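Long-range contact in hydrogenase maturation factor (Thermoanaerobacter tengcongensis, PDB 3VTH), which probably transfers the carbamoyl group of carbamoyl phosphate, with ATP, to the C-terminal cysteine of HypE during maturation of [NiFe]-hydrogenases: residues V218-I223 with V354-N359. Sequence-based numbering, arbitrary orientation.
Sequences VAIKGI and VFLLNN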
# COMPACT_ATOMS: atom_id res chain seq x y z
N VAL A 218 23.28 -1.17 9.69
CA VAL A 218 23.64 -0.30 8.58
C VAL A 218 22.43 0.52 8.12
O VAL A 218 21.33 -0.03 7.95
CB VAL A 218 24.27 -1.11 7.40
CG1 VAL A 218 25.46 -1.95 7.89
CG2 VAL A 218 23.26 -2.04 6.77
N ALA A 219 22.62 1.82 7.94
CA ALA A 219 21.59 2.66 7.34
C ALA A 219 21.92 2.81 5.87
O ALA A 219 22.99 3.31 5.51
CB ALA A 219 21.50 4.03 8.04
N ILE A 220 21.00 2.35 5.02
CA ILE A 220 21.25 2.26 3.59
C ILE A 220 20.32 3.21 2.87
O ILE A 220 19.10 3.12 3.03
CB ILE A 220 21.00 0.81 3.08
CG1 ILE A 220 21.97 -0.17 3.76
CG2 ILE A 220 21.14 0.74 1.58
CD1 ILE A 220 21.68 -1.64 3.46
N LYS A 221 20.88 4.13 2.09
CA LYS A 221 20.04 5.00 1.26
C LYS A 221 19.55 4.20 0.06
O LYS A 221 20.34 3.74 -0.76
CB LYS A 221 20.77 6.27 0.81
CG LYS A 221 19.86 7.27 0.09
CD LYS A 221 20.60 8.56 -0.22
CE LYS A 221 19.79 9.45 -1.19
NZ LYS A 221 20.52 10.74 -1.42
N GLY A 222 18.23 4.04 -0.05
CA GLY A 222 17.65 3.26 -1.12
C GLY A 222 16.85 4.19 -1.99
O GLY A 222 17.09 5.40 -2.01
N ILE A 223 15.84 3.64 -2.65
CA ILE A 223 15.09 4.37 -3.67
C ILE A 223 14.17 5.40 -3.00
O ILE A 223 14.17 6.59 -3.36
CB ILE A 223 14.25 3.35 -4.52
CG1 ILE A 223 15.17 2.42 -5.32
CG2 ILE A 223 13.26 4.05 -5.44
CD1 ILE A 223 16.13 3.16 -6.27
N VAL A 354 26.83 2.33 10.87
CA VAL A 354 27.49 2.84 9.65
C VAL A 354 26.43 3.19 8.60
O VAL A 354 25.29 2.74 8.70
CB VAL A 354 28.51 1.83 9.06
CG1 VAL A 354 29.59 1.44 10.12
CG2 VAL A 354 27.79 0.59 8.55
N PHE A 355 26.81 3.99 7.61
CA PHE A 355 25.87 4.50 6.63
C PHE A 355 26.36 4.26 5.21
O PHE A 355 27.55 4.44 4.92
CB PHE A 355 25.67 6.02 6.81
CG PHE A 355 25.02 6.40 8.11
CD1 PHE A 355 23.69 6.80 8.14
CD2 PHE A 355 25.76 6.40 9.30
CE1 PHE A 355 23.07 7.17 9.36
CE2 PHE A 355 25.17 6.77 10.50
CZ PHE A 355 23.83 7.15 10.54
N LEU A 356 25.43 3.87 4.33
CA LEU A 356 25.70 3.86 2.90
C LEU A 356 24.85 4.95 2.25
O LEU A 356 23.65 4.77 1.98
CB LEU A 356 25.41 2.49 2.26
CG LEU A 356 25.84 2.37 0.78
CD1 LEU A 356 27.37 2.37 0.64
CD2 LEU A 356 25.23 1.13 0.11
N LEU A 357 25.51 6.09 2.03
CA LEU A 357 24.90 7.27 1.43
C LEU A 357 25.03 7.24 -0.10
O LEU A 357 25.75 6.41 -0.65
CB LEU A 357 25.67 8.49 1.94
CG LEU A 357 25.33 9.27 3.21
CD1 LEU A 357 24.54 8.50 4.29
CD2 LEU A 357 26.57 9.90 3.78
N ASN A 358 24.33 8.15 -0.79
CA ASN A 358 24.63 8.46 -2.18
C ASN A 358 24.23 9.90 -2.49
O ASN A 358 23.51 10.53 -1.71
CB ASN A 358 23.99 7.45 -3.15
CG ASN A 358 22.49 7.60 -3.26
OD1 ASN A 358 21.98 8.66 -3.67
ND2 ASN A 358 21.77 6.53 -2.93
N ASN A 359 24.70 10.43 -3.62
CA ASN A 359 24.43 11.83 -3.93
C ASN A 359 23.33 12.03 -4.97
O ASN A 359 23.30 13.07 -5.59
CB ASN A 359 25.74 12.55 -4.33
CG ASN A 359 26.39 11.93 -5.56
OD1 ASN A 359 26.00 10.84 -6.01
ND2 ASN A 359 27.36 12.62 -6.12
O HOH W 1 22.95 4.08 -1.39
O HOH W 2 18.89 6.75 -4.17
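Strands 218-221 and 354-358 are parallel neighbours in the mixed sheet of the YrdC-like (telomere recombination) region, pairing Ala219 with Phe355 and Ile220 with Leu356; their axes diverge by only 7°. Three backbone bonds establish the pairing: Ala219 N to Val354 O, Leu356 N to Ala219 O and Lys221 N to Leu356 O, the last 2.8 Å long with 169° at the hydrogen. On the sheet face carrying Val218, Ile220, Val354 and Leu356, the two valines lie side by side, Val218 CG1 meeting Val354 CG2 at 3.5 Å, and helix 204-213 covers them. On the other face Ala219 CB meets the Phe355 ring obliquely, 3.5 Å from CD1. At the C-terminal ends of the strands, side chains add to the pairing. Lys221 sets CG anti to its backbone N (chi1 -173°) and runs extended across the Asn358 amide at about a right angle, its CD 3.6 Å from Asn358 ND2. Lys221 NZ then bonds Asn358 O at 3.0 Å, approaching from above the carbonyl plane, and reaches Asn358 OD1 only weakly; Arg360 O is a further acceptor for NZ, Asn341 ND2 a second donor to Asn358 O, while Arg360 N holds Asn358 OD1. Asn358 ND2 donates to two waters, one of which donates to Lys221 O and the other to Gly222 O. A methionine in place of Lys221 would probably leave Asn358 O to Asn341 ND2 and Arg360 O without this donor. Backbone bonding thus fixes the strand pairing, whereas a lysine, probably protonated, gathers two carbonyl oxygens and, with water bridges, ties together the strands' C-terminal ends.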